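PDB 6UUK: muramoyltetrapeptide carboxypeptidase, which probably acts as a serine-type LD-carboxypeptidase of family S66, trimming the terminal D-alanine from muramoyl tetrapeptides of the cell wall. Local coordinates for residues B[137-142]-B[162-167]; B[118-123]-B[144-149]; B[217-222]-B[233-238]. All coordinates share one frame; numbering follows the deposited sequence.

Contact 1: residues B[137-142]-B[162-167]; sequences DFAKLA and LKHGAV
Phe138 and His164 meet where the first turn of helix 138-142 comes up against the end of helix 155-163, illustrating how an aliphatic carbon can sit on an imidazole. Phe138 CB lies over the middle of the His164 ring, 3.6 Å from its centroid and 7° off the normal, a CH-pi contact. In His164, chi1 of -65° sets CG anti to the carbonyl carbon and beside the backbone N; CB itself points toward 137-142, and a hydrogen bond from ND1 to Ala160 O helps fix the ring's rotation. The Phe138 ring meets that of Phe157, and the side chain also touches Leu161 and Ala160; this is the buried, close-fitting part. One turn further along helix 138-142, Ala142 CB rests against Ala166 CB at 3.8 Å, just past Gly165, whose positive phi ends helix 155-163 in a Schellman motif. Toward solvent the fit is looser: exposed Ala139 brings its CB no nearer than 4.3 Å to His164 CD2. Asp137, the N-cap residue, keeps OD1 6.1 Å from His164 NE2, too far for a bond, though its charge might modestly favour a protonated imidazole. The two segments thus adhere through carbon and ring contacts, with the main polar link of the histidine made back to Ala160 of helix 155-163.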
ATOM      1  N   ASP B 137       7.461 -13.603  19.165  1.00 26.96           N
ATOM      2  CA  ASP B 137       8.233 -14.796  18.825  1.00 24.65           C
ATOM      3  C   ASP B 137       7.278 -15.754  18.116  1.00 23.15           C
ATOM      4  O   ASP B 137       6.605 -16.565  18.757  1.00 25.80           O
ATOM      5  CB  ASP B 137       8.855 -15.428  20.072  1.00 25.89           C
ATOM      6  CG  ASP B 137       9.818 -16.552  19.739  1.00 26.09           C
ATOM      7  OD1 ASP B 137      10.099 -16.766  18.541  1.00 30.92           O
ATOM      8  OD2 ASP B 137      10.295 -17.223  20.679  1.00 23.01           O
ATOM      9  N   PHE B 138       7.221 -15.652  16.786  1.00 22.56           N
ATOM     10  CA  PHE B 138       6.296 -16.477  16.019  1.00 20.82           C
ATOM     11  C   PHE B 138       6.700 -17.945  16.008  1.00 26.59           C
ATOM     12  O   PHE B 138       5.849 -18.806  15.762  1.00 26.60           O
ATOM     13  CB  PHE B 138       6.179 -15.941  14.592  1.00 20.81           C
ATOM     14  CG  PHE B 138       5.549 -14.579  14.514  1.00 18.85           C
ATOM     15  CD1 PHE B 138       6.333 -13.437  14.509  1.00 17.35           C
ATOM     16  CD2 PHE B 138       4.172 -14.442  14.459  1.00 18.28           C
ATOM     17  CE1 PHE B 138       5.754 -12.183  14.444  1.00 19.49           C
ATOM     18  CE2 PHE B 138       3.587 -13.190  14.394  1.00 18.12           C
ATOM     19  CZ  PHE B 138       4.380 -12.059  14.385  1.00 16.26           C
ATOM     20  N   ALA B 139       7.975 -18.252  16.262  1.00 24.94           N
ATOM     21  CA  ALA B 139       8.358 -19.641  16.480  1.00 24.57           C
ATOM     22  C   ALA B 139       7.768 -20.175  17.778  1.00 20.64           C
ATOM     23  O   ALA B 139       7.415 -21.356  17.860  1.00 27.59           O
ATOM     24  CB  ALA B 139       9.880 -19.774  16.488  1.00 26.32           C
ATOM     25  N   LYS B 140       7.654 -19.319  18.796  1.00 23.50           N
ATOM     26  CA  LYS B 140       6.963 -19.699  20.022  1.00 27.46           C
ATOM     27  C   LYS B 140       5.457 -19.770  19.810  1.00 29.08           C
ATOM     28  O   LYS B 140       4.785 -20.618  20.410  1.00 34.28           O
ATOM     29  CB  LYS B 140       7.298 -18.702  21.133  1.00 17.92           C
ATOM     30  CG  LYS B 140       6.613 -18.966  22.465  1.00 28.12           C
ATOM     31  CD  LYS B 140       7.437 -19.894  23.342  1.00 23.32           C
ATOM     32  CE  LYS B 140       6.867 -19.964  24.750  1.00 21.43           C
ATOM     33  NZ  LYS B 140       7.733 -20.759  25.665  1.00 22.35           N
ATOM     34  N   LEU B 141       4.912 -18.898  18.957  1.00 27.92           N
ATOM     35  CA  LEU B 141       3.473 -18.894  18.713  1.00 22.72           C
ATOM     36  C   LEU B 141       3.045 -20.097  17.884  1.00 21.42           C
ATOM     37  O   LEU B 141       1.969 -20.663  18.110  1.00 22.21           O
ATOM     38  CB  LEU B 141       3.067 -17.595  18.019  1.00 24.28           C
ATOM     39  CG  LEU B 141       3.152 -16.326  18.864  1.00 20.52           C
ATOM     40  CD1 LEU B 141       2.961 -15.097  17.994  1.00 22.81           C
ATOM     41  CD2 LEU B 141       2.114 -16.371  19.971  1.00 23.78           C
ATOM     42  N   ALA B 142       3.870 -20.500  16.914  1.00 22.49           N
ATOM     43  CA  ALA B 142       3.533 -21.659  16.095  1.00 18.96           C
ATOM     44  C   ALA B 142       3.499 -22.937  16.921  1.00 22.54           C
ATOM     45  O   ALA B 142       2.734 -23.857  16.609  1.00 24.94           O
ATOM     46  CB  ALA B 142       4.528 -21.796  14.942  1.00 24.15           C
ATOM     47  N   LEU B 162       1.978 -17.945   9.259  1.00 23.41           N
ATOM     48  CA  LEU B 162       2.100 -18.839   8.115  1.00 23.03           C
ATOM     49  C   LEU B 162       3.534 -18.898   7.606  1.00 23.16           C
ATOM     50  O   LEU B 162       3.948 -19.913   7.035  1.00 25.53           O
ATOM     51  CB  LEU B 162       1.153 -18.395   7.000  1.00 14.80           C
ATOM     52  CG  LEU B 162       1.031 -19.340   5.807  1.00 21.40           C
ATOM     53  CD1 LEU B 162       0.558 -20.714   6.260  1.00 16.70           C
ATOM     54  CD2 LEU B 162       0.089 -18.760   4.773  1.00 11.55           C
ATOM     55  N   LYS B 163       4.304 -17.825   7.804  1.00 25.61           N
ATOM     56  CA  LYS B 163       5.717 -17.853   7.443  1.00 20.45           C
ATOM     57  C   LYS B 163       6.482 -18.869   8.281  1.00 23.57           C
ATOM     58  O   LYS B 163       7.487 -19.426   7.822  1.00 23.98           O
ATOM     59  CB  LYS B 163       6.324 -16.459   7.602  1.00 21.93           C
ATOM     60  CG  LYS B 163       7.751 -16.332   7.095  1.00 30.00           C
ATOM     61  CD  LYS B 163       7.837 -16.648   5.611  1.00 23.11           C
ATOM     62  CE  LYS B 163       9.267 -16.552   5.106  1.00 26.83           C
ATOM     63  NZ  LYS B 163       9.364 -16.874   3.656  1.00 28.33           N
ATOM     64  N   HIS B 164       6.021 -19.129   9.503  1.00 22.88           N
ATOM     65  CA  HIS B 164       6.629 -20.119  10.381  1.00 27.21           C
ATOM     66  C   HIS B 164       5.892 -21.452  10.365  1.00 25.81           C
ATOM     67  O   HIS B 164       6.305 -22.381  11.067  1.00 23.43           O
ATOM     68  CB  HIS B 164       6.701 -19.581  11.814  1.00 25.21           C
ATOM     69  CG  HIS B 164       7.600 -18.393  11.970  1.00 22.43           C
ATOM     70  ND1 HIS B 164       7.368 -17.193  11.334  1.00 24.78           N
ATOM     71  CD2 HIS B 164       8.734 -18.223  12.691  1.00 20.28           C
ATOM     72  CE1 HIS B 164       8.320 -16.334  11.655  1.00 28.26           C
ATOM     73  NE2 HIS B 164       9.161 -16.935  12.477  1.00 25.45           N
ATOM     74  N   GLY B 165       4.816 -21.568   9.591  1.00 29.90           N
ATOM     75  CA  GLY B 165       4.113 -22.830   9.460  1.00 32.40           C
ATOM     76  C   GLY B 165       2.995 -23.023  10.462  1.00 30.53           C
ATOM     77  O   GLY B 165       2.789 -24.134  10.962  1.00 32.83           O
ATOM     78  N   ALA B 166       2.260 -21.954  10.761  1.00 30.83           N
ATOM     79  CA  ALA B 166       1.149 -21.993  11.701  1.00 21.77           C
ATOM     80  C   ALA B 166      -0.140 -21.645  10.972  1.00 21.53           C
ATOM     81  O   ALA B 166      -0.195 -20.648  10.243  1.00 19.06           O
ATOM     82  CB  ALA B 166       1.380 -21.030  12.868  1.00 27.87           C
ATOM     83  N   VAL B 167      -1.168 -22.463  11.168  1.00 23.46           N
ATOM     84  CA  VAL B 167      -2.459 -22.261  10.521  1.00 20.37           C
ATOM     85  C   VAL B 167      -3.292 -21.318  11.379  1.00 19.49           C
ATOM     86  O   VAL B 167      -3.549 -21.597  12.554  1.00 27.13           O
ATOM     87  CB  VAL B 167      -3.189 -23.594  10.302  1.00 17.96           C
ATOM     88  CG1 VAL B 167      -4.604 -23.345   9.802  1.00 15.65           C
ATOM     89  CG2 VAL B 167      -2.419 -24.466   9.326  1.00 21.72           C
TER

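Contact 2: residues B[118-123]-B[144-149]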
ATOM      1  N   LYS B 118      -7.745 -21.896  24.114  1.00 27.30           N
ATOM      2  CA  LYS B 118      -7.625 -22.623  22.857  1.00 29.34           C
ATOM      3  C   LYS B 118      -7.753 -21.727  21.636  1.00 30.28           C
ATOM      4  O   LYS B 118      -7.061 -21.949  20.640  1.00 28.65           O
ATOM      5  CB  LYS B 118      -8.682 -23.737  22.792  1.00 27.78           C
ATOM      6  CG  LYS B 118      -8.480 -24.727  21.657  1.00 28.53           C
ATOM      7  CD  LYS B 118      -9.390 -25.933  21.819  1.00 37.26           C
ATOM      8  CE  LYS B 118      -9.140 -26.632  23.148  1.00 37.95           C
ATOM      9  NZ  LYS B 118     -10.035 -27.805  23.343  1.00 30.75           N
ATOM     10  N   ILE B 119      -8.614 -20.715  21.689  1.00 29.20           N
ATOM     11  CA  ILE B 119      -8.808 -19.771  20.595  1.00 23.57           C
ATOM     12  C   ILE B 119      -8.354 -18.395  21.060  1.00 22.44           C
ATOM     13  O   ILE B 119      -8.578 -18.014  22.215  1.00 21.43           O
ATOM     14  CB  ILE B 119     -10.278 -19.739  20.131  1.00 29.43           C
ATOM     15  CG1 ILE B 119     -10.771 -21.153  19.819  1.00 28.16           C
ATOM     16  CG2 ILE B 119     -10.443 -18.841  18.911  1.00 28.63           C
ATOM     17  CD1 ILE B 119     -12.231 -21.215  19.434  1.00 20.32           C
ATOM     18  N   VAL B 120      -7.707 -17.653  20.165  1.00 26.55           N
ATOM     19  CA  VAL B 120      -7.238 -16.302  20.445  1.00 23.93           C
ATOM     20  C   VAL B 120      -7.841 -15.371  19.403  1.00 24.23           C
ATOM     21  O   VAL B 120      -7.560 -15.506  18.206  1.00 33.09           O
ATOM     22  CB  VAL B 120      -5.703 -16.215  20.437  1.00 22.14           C
ATOM     23  CG1 VAL B 120      -5.259 -14.773  20.589  1.00 22.79           C
ATOM     24  CG2 VAL B 120      -5.118 -17.076  21.545  1.00 21.46           C
ATOM     25  N   ILE B 121      -8.665 -14.430  19.856  1.00 24.71           N
ATOM     26  CA  ILE B 121      -9.377 -13.510  18.978  1.00 24.31           C
ATOM     27  C   ILE B 121      -8.818 -12.107  19.172  1.00 24.23           C
ATOM     28  O   ILE B 121      -8.473 -11.713  20.293  1.00 32.52           O
ATOM     29  CB  ILE B 121     -10.898 -13.551  19.234  1.00 30.54           C
ATOM     30  CG1 ILE B 121     -11.640 -12.641  18.251  1.00 28.47           C
ATOM     31  CG2 ILE B 121     -11.218 -13.178  20.677  1.00 25.87           C
ATOM     32  CD1 ILE B 121     -13.143 -12.792  18.294  1.00 29.10           C
ATOM     33  N   ALA B 122      -8.715 -11.362  18.077  1.00 23.88           N
ATOM     34  CA  ALA B 122      -8.228  -9.993  18.112  1.00 21.44           C
ATOM     35  C   ALA B 122      -9.372  -9.026  18.391  1.00 23.65           C
ATOM     36  O   ALA B 122     -10.528  -9.283  18.045  1.00 14.40           O
ATOM     37  CB  ALA B 122      -7.546  -9.626  16.793  1.00 21.04           C
ATOM     38  N   LEU B 123      -9.035  -7.902  19.024  1.00 33.10           N
ATOM     39  CA  LEU B 123     -10.043  -6.894  19.350  1.00 29.19           C
ATOM     40  C   LEU B 123     -10.433  -6.097  18.108  1.00 28.69           C
ATOM     41  O   LEU B 123     -11.550  -6.223  17.599  1.00 27.82           O
ATOM     42  CB  LEU B 123      -9.525  -5.970  20.457  1.00 28.61           C
ATOM     43  CG  LEU B 123     -10.533  -4.972  21.028  1.00 29.62           C
ATOM     44  CD1 LEU B 123     -11.649  -5.698  21.764  1.00 25.87           C
ATOM     45  CD2 LEU B 123      -9.849  -3.966  21.939  1.00 26.42           C
ATOM     46  N   SER B 144       2.656 -22.869  20.146  1.00 20.36           N
ATOM     47  CA  SER B 144       1.704 -22.681  21.235  1.00 28.01           C
ATOM     48  C   SER B 144       0.443 -23.512  21.032  1.00 23.89           C
ATOM     49  O   SER B 144      -0.223 -23.871  22.010  1.00 21.36           O
ATOM     50  CB  SER B 144       1.344 -21.201  21.369  1.00 18.50           C
ATOM     51  OG  SER B 144       2.500 -20.414  21.596  1.00 23.18           O
ATOM     52  N   GLY B 145       0.101 -23.826  19.785  1.00 22.96           N
ATOM     53  CA  GLY B 145      -1.097 -24.586  19.501  1.00 19.63           C
ATOM     54  C   GLY B 145      -2.388 -23.809  19.595  1.00 21.11           C
ATOM     55  O   GLY B 145      -3.462 -24.424  19.620  1.00 17.99           O
ATOM     56  N   LYS B 146      -2.325 -22.482  19.649  1.00 28.39           N
ATOM     57  CA  LYS B 146      -3.527 -21.670  19.749  1.00 24.74           C
ATOM     58  C   LYS B 146      -4.135 -21.437  18.371  1.00 25.69           C
ATOM     59  O   LYS B 146      -3.447 -21.482  17.347  1.00 23.66           O
ATOM     60  CB  LYS B 146      -3.217 -20.330  20.417  1.00 20.92           C
ATOM     61  CG  LYS B 146      -2.530 -20.457  21.767  1.00 24.55           C
ATOM     62  CD  LYS B 146      -3.339 -21.324  22.719  1.00 20.85           C
ATOM     63  CE  LYS B 146      -2.620 -21.501  24.046  1.00 22.73           C
ATOM     64  NZ  LYS B 146      -3.364 -22.408  24.963  1.00 21.84           N
ATOM     65  N   LEU B 147      -5.442 -21.188  18.356  1.00 25.01           N
ATOM     66  CA  LEU B 147      -6.189 -20.953  17.122  1.00 17.29           C
ATOM     67  C   LEU B 147      -6.473 -19.458  17.029  1.00 23.92           C
ATOM     68  O   LEU B 147      -7.449 -18.953  17.582  1.00 27.57           O
ATOM     69  CB  LEU B 147      -7.472 -21.780  17.096  1.00 25.04           C
ATOM     70  CG  LEU B 147      -7.402 -23.205  16.534  1.00 18.26           C
ATOM     71  CD1 LEU B 147      -6.371 -24.059  17.263  1.00 16.72           C
ATOM     72  CD2 LEU B 147      -8.773 -23.862  16.587  1.00 22.36           C
ATOM     73  N   PHE B 148      -5.601 -18.745  16.318  1.00 22.64           N
ATOM     74  CA  PHE B 148      -5.729 -17.302  16.177  1.00 23.34           C
ATOM     75  C   PHE B 148      -6.741 -16.964  15.088  1.00 20.08           C
ATOM     76  O   PHE B 148      -6.688 -17.518  13.986  1.00 27.70           O
ATOM     77  CB  PHE B 148      -4.374 -16.675  15.850  1.00 20.07           C
ATOM     78  CG  PHE B 148      -3.346 -16.848  16.933  1.00 20.92           C
ATOM     79  CD1 PHE B 148      -3.174 -15.876  17.903  1.00 19.58           C
ATOM     80  CD2 PHE B 148      -2.554 -17.984  16.980  1.00 24.65           C
ATOM     81  CE1 PHE B 148      -2.231 -16.032  18.902  1.00 25.25           C
ATOM     82  CE2 PHE B 148      -1.608 -18.146  17.976  1.00 19.22           C
ATOM     83  CZ  PHE B 148      -1.446 -17.168  18.938  1.00 21.80           C
ATOM     84  N   VAL B 149      -7.664 -16.056  15.400  1.00 19.34           N
ATOM     85  CA  VAL B 149      -8.670 -15.601  14.450  1.00 23.79           C
ATOM     86  C   VAL B 149      -8.621 -14.082  14.371  1.00 19.06           C
ATOM     87  O   VAL B 149      -8.187 -13.404  15.309  1.00 21.59           O
ATOM     88  CB  VAL B 149     -10.091 -16.083  14.827  1.00 26.75           C
ATOM     89  CG1 VAL B 149     -10.134 -17.601  14.922  1.00 30.51           C
ATOM     90  CG2 VAL B 149     -10.541 -15.454  16.129  1.00 27.82           C
TER
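Two neighbouring parallel strands of the sheet in the N-terminal domain, 119-122 and 147-150, make this contact, and their ladder shows how one residue can serve a partner strand through both its N-H and its C=O. Val120 N donates to Leu147 O at 2.9 Å in a nearly straight bond (171°). Val120 O in turn accepts from Val149 N at 2.9 Å. One rung earlier Leu147 N reaches Lys118 O, also at 2.9 Å, while the last link, Ala122 N to Val149 O, is weak at 3.5 Å. The chain passes from one strand to the next through helix 138-142, a beta-alpha-beta crossover, and Val120 and Phe148 point to the face on which that helix packs. There they lie side by side, Val120 CG1 3.6 Å from Phe148 CD1, and Phe157 meets the Phe148 ring. Val120 CG2 leans on Lys146 CB at 3.9 Å; the lysine chain bends at chi2, and its NZ is hydrogen-bonded to Val117 O and Asn114 O. On the face bearing Ile119, Leu147, Ile121 and Val149, Val149 CG2 sits between its own backbone N and carbonyl carbon (chi1 of CG1 -57°) and touches Ile121 CB at 3.7 Å. Helix 185-196 covers this face through Met195 and Phe191. Beyond the end of strand 147-150 comes Ser152, the predicted nucleophile, its side chain about 8 Å from that of Ala122.

Contact 3: residues B[217-222]-B[233-238]; sequences TLWGGN and PWMPDI
One indole, that of Trp219, receives an isoleucine on a face and a selenium atom at its edge, a compact example of how a large flat side chain can be packed from two directions. The setting is a beta-alpha-beta crossover in the C-terminal domain: strand 213-222 leads into helix 223-228, and the loop carrying 233-238 returns the chain to the parallel neighbour strand 242-248. In Trp219, chi1 of 68° puts CG between the backbone N and the carbonyl carbon, while CB points toward that loop. Ile238 CG1 lies 3.7 Å from the centroid of the five-membered ring, 3° off its normal, in a CH-pi contact, and the two side chains slide past each other in opposite directions. At the far rim Met235, built as selenomethionine, makes a Met-aromatic contact: SE approaches near the ring plane, 3.8 Å from Trp219 CZ3, and the side chains cross at about a right angle. Pro236 CD adds a looser touch, 4.4 Å from the same CZ3. Gln271 ties the two partners together, since its OE1 accepts from Trp219 NE1 and its NE2 donates to Ile238 O; the buried indole nitrogen is thereby satisfied. Met159 and Leu162 of helix 155-163 also touch the Trp219 side chain, Leu162 at CB. Ile238 CG2 lies 3.4 Å from Trp219 NE1 and also meets Thr217 CB, at the start of 217-222, at 4.0 Å.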
ATOM      1  N   THR B 217      -2.892 -24.697  -1.001  1.00 21.11           N
ATOM      2  CA  THR B 217      -2.887 -24.104   0.330  1.00 17.50           C
ATOM      3  C   THR B 217      -3.632 -22.775   0.303  1.00 21.14           C
ATOM      4  O   THR B 217      -3.274 -21.870  -0.458  1.00 18.03           O
ATOM      5  CB  THR B 217      -1.455 -23.906   0.822  1.00 18.20           C
ATOM      6  OG1 THR B 217      -0.768 -25.165   0.823  1.00 26.20           O
ATOM      7  CG2 THR B 217      -1.450 -23.334   2.232  1.00 16.65           C
ATOM      8  N   LEU B 218      -4.667 -22.658   1.133  1.00 23.57           N
ATOM      9  CA  LEU B 218      -5.450 -21.433   1.205  1.00 15.09           C
ATOM     10  C   LEU B 218      -4.752 -20.418   2.101  1.00 15.52           C
ATOM     11  O   LEU B 218      -4.336 -20.745   3.216  1.00 19.73           O
ATOM     12  CB  LEU B 218      -6.852 -21.727   1.734  1.00 12.52           C
ATOM     13  CG  LEU B 218      -7.834 -20.554   1.743  1.00 13.49           C
ATOM     14  CD1 LEU B 218      -8.162 -20.118   0.323  1.00 10.37           C
ATOM     15  CD2 LEU B 218      -9.099 -20.917   2.501  1.00  9.72           C
ATOM     16  N   TRP B 219      -4.631 -19.186   1.613  1.00 12.45           N
ATOM     17  CA  TRP B 219      -3.980 -18.128   2.373  1.00 14.30           C
ATOM     18  C   TRP B 219      -4.370 -16.783   1.783  1.00 20.58           C
ATOM     19  O   TRP B 219      -4.859 -16.698   0.654  1.00 17.21           O
ATOM     20  CB  TRP B 219      -2.458 -18.297   2.377  1.00 15.07           C
ATOM     21  CG  TRP B 219      -1.816 -18.080   1.041  1.00 15.25           C
ATOM     22  CD1 TRP B 219      -1.898 -18.894  -0.050  1.00 12.22           C
ATOM     23  CD2 TRP B 219      -0.979 -16.981   0.661  1.00 12.68           C
ATOM     24  NE1 TRP B 219      -1.172 -18.365  -1.091  1.00 14.34           N
ATOM     25  CE2 TRP B 219      -0.597 -17.191  -0.678  1.00 13.74           C
ATOM     26  CE3 TRP B 219      -0.520 -15.837   1.322  1.00 18.90           C
ATOM     27  CZ2 TRP B 219       0.223 -16.302  -1.370  1.00 13.52           C
ATOM     28  CZ3 TRP B 219       0.294 -14.955   0.634  1.00 20.47           C
ATOM     29  CH2 TRP B 219       0.657 -15.193  -0.697  1.00 16.94           C
ATOM     30  N   GLY B 220      -4.147 -15.729   2.568  1.00 12.93           N
ATOM     31  CA  GLY B 220      -4.446 -14.374   2.169  1.00 12.58           C
ATOM     32  C   GLY B 220      -5.185 -13.644   3.268  1.00 16.41           C
ATOM     33  O   GLY B 220      -5.093 -13.998   4.448  1.00 21.66           O
ATOM     34  N   GLY B 221      -5.926 -12.612   2.871  1.00 15.08           N
ATOM     35  CA  GLY B 221      -6.686 -11.820   3.818  1.00 12.15           C
ATOM     36  C   GLY B 221      -7.003 -10.428   3.310  1.00 15.68           C
ATOM     37  O   GLY B 221      -7.668 -10.270   2.282  1.00 18.53           O
ATOM     38  N   ASN B 222      -6.533  -9.409   4.024  1.00 17.27           N
ATOM     39  CA  ASN B 222      -6.773  -8.029   3.628  1.00 15.82           C
ATOM     40  C   ASN B 222      -5.794  -7.625   2.532  1.00 20.38           C
ATOM     41  O   ASN B 222      -4.591  -7.878   2.639  1.00 21.95           O
ATOM     42  CB  ASN B 222      -6.643  -7.100   4.833  1.00 16.48           C
ATOM     43  CG  ASN B 222      -6.974  -5.660   4.498  1.00 18.68           C
ATOM     44  OD1 ASN B 222      -6.088  -4.866   4.187  1.00 17.03           O
ATOM     45  ND2 ASN B 222      -8.255  -5.317   4.560  1.00 21.03           N
ATOM     46  N   PRO B 233      10.315  -9.808   4.784  1.00 19.06           N
ATOM     47  CA  PRO B 233      10.532 -11.230   5.095  1.00 21.16           C
ATOM     48  C   PRO B 233       9.341 -11.904   5.756  1.00 21.79           C
ATOM     49  O   PRO B 233       9.378 -13.126   5.951  1.00 23.99           O
ATOM     50  CB  PRO B 233      11.743 -11.205   6.041  1.00 18.75           C
ATOM     51  CG  PRO B 233      12.394  -9.878   5.805  1.00 18.81           C
ATOM     52  CD  PRO B 233      11.275  -8.940   5.482  1.00 16.57           C
ATOM     53  N   TRP B 234       8.296 -11.156   6.111  1.00 19.71           N
ATOM     54  CA  TRP B 234       7.120 -11.739   6.740  1.00 19.03           C
ATOM     55  C   TRP B 234       6.124 -12.300   5.733  1.00 24.09           C
ATOM     56  O   TRP B 234       5.145 -12.934   6.143  1.00 22.95           O
ATOM     57  CB  TRP B 234       6.426 -10.699   7.622  1.00 25.36           C
ATOM     58  CG  TRP B 234       7.355  -9.975   8.549  1.00 18.64           C
ATOM     59  CD1 TRP B 234       7.897  -8.738   8.363  1.00 15.06           C
ATOM     60  CD2 TRP B 234       7.855 -10.448   9.806  1.00 20.61           C
ATOM     61  NE1 TRP B 234       8.702  -8.408   9.427  1.00 21.31           N
ATOM     62  CE2 TRP B 234       8.693  -9.442  10.326  1.00 14.72           C
ATOM     63  CE3 TRP B 234       7.675 -11.623  10.542  1.00 18.19           C
ATOM     64  CZ2 TRP B 234       9.350  -9.575  11.547  1.00 20.22           C
ATOM     65  CZ3 TRP B 234       8.328 -11.753  11.755  1.00 12.92           C
ATOM     66  CH2 TRP B 234       9.154 -10.735  12.245  1.00 22.27           C
HETATM   67  N   MSE B 235       6.345 -12.084   4.440  1.00 27.75           N
HETATM   68  CA  MSE B 235       5.471 -12.628   3.406  1.00 25.23           C
HETATM   69  C   MSE B 235       5.697 -14.126   3.227  1.00 24.20           C
HETATM   70  O   MSE B 235       6.815 -14.563   2.957  1.00 30.54           O
HETATM   71  CB  MSE B 235       5.693 -11.903   2.077  1.00 25.91           C
HETATM   72  CG  MSE B 235       5.013 -12.566   0.886  1.00 35.48           C
HETATM   73 SE   MSE B 235       3.074 -12.358   0.872  1.00 37.85          SE
HETATM   74  CE  MSE B 235       2.967 -10.540   0.175  1.00 24.02           C
ATOM     75  N   PRO B 236       4.634 -14.914   3.386  1.00 26.61           N
ATOM     76  CA  PRO B 236       4.770 -16.364   3.226  1.00 22.78           C
ATOM     77  C   PRO B 236       5.143 -16.724   1.797  1.00 24.36           C
ATOM     78  O   PRO B 236       4.808 -16.019   0.844  1.00 28.22           O
ATOM     79  CB  PRO B 236       3.380 -16.897   3.595  1.00 21.44           C
ATOM     80  CG  PRO B 236       2.752 -15.807   4.401  1.00 20.06           C
ATOM     81  CD  PRO B 236       3.286 -14.529   3.836  1.00 20.64           C
ATOM     82  N   ASP B 237       5.851 -17.842   1.664  1.00 24.63           N
ATOM     83  CA  ASP B 237       6.327 -18.318   0.369  1.00 23.08           C
ATOM     84  C   ASP B 237       5.513 -19.539  -0.055  1.00 19.25           C
ATOM     85  O   ASP B 237       6.012 -20.665  -0.165  1.00 27.58           O
ATOM     86  CB  ASP B 237       7.815 -18.631   0.440  1.00 18.27           C
ATOM     87  CG  ASP B 237       8.434 -18.848  -0.925  1.00 26.83           C
ATOM     88  OD1 ASP B 237       7.721 -18.763  -1.953  1.00 34.81           O
ATOM     89  OD2 ASP B 237       9.652 -19.100  -0.967  1.00 26.87           O
ATOM     90  N   ILE B 238       4.229 -19.283  -0.287  1.00 26.06           N
ATOM     91  CA  ILE B 238       3.281 -20.310  -0.703  1.00 25.36           C
ATOM     92  C   ILE B 238       3.427 -20.523  -2.205  1.00 16.90           C
ATOM     93  O   ILE B 238       3.287 -19.582  -2.993  1.00 17.89           O
ATOM     94  CB  ILE B 238       1.845 -19.907  -0.333  1.00 14.15           C
ATOM     95  CG1 ILE B 238       1.756 -19.588   1.158  1.00 17.05           C
ATOM     96  CG2 ILE B 238       0.852 -21.007  -0.687  1.00 13.62           C
ATOM     97  CD1 ILE B 238       2.130 -20.750   2.045  1.00 17.36           C
TER

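Contacts 1 and 2 interlock along the chain: 118-123, 137-142, 144-149 and 162-167 alternate, all within the N-terminal domain, and contact 3 follows in the C-terminal one. Contact 2 lies in the six-stranded sheet; strand 213-222 of contact 3 belongs to the other, seven-stranded sheet. Centres lie 12 Å apart for contacts 1 and 2 and for 1 and 3, but 18 Å for 2 and 3, which do not touch. Contact 1 is therefore the intermediary. Leu141 packs on Phe148, while Phe138 meets Trp234 and Leu162 of helix 155-163 meets Trp219. The last two meetings join the domains, which hold the predicted catalytic residues: Ser152 in one, Glu246 and His316 in the other.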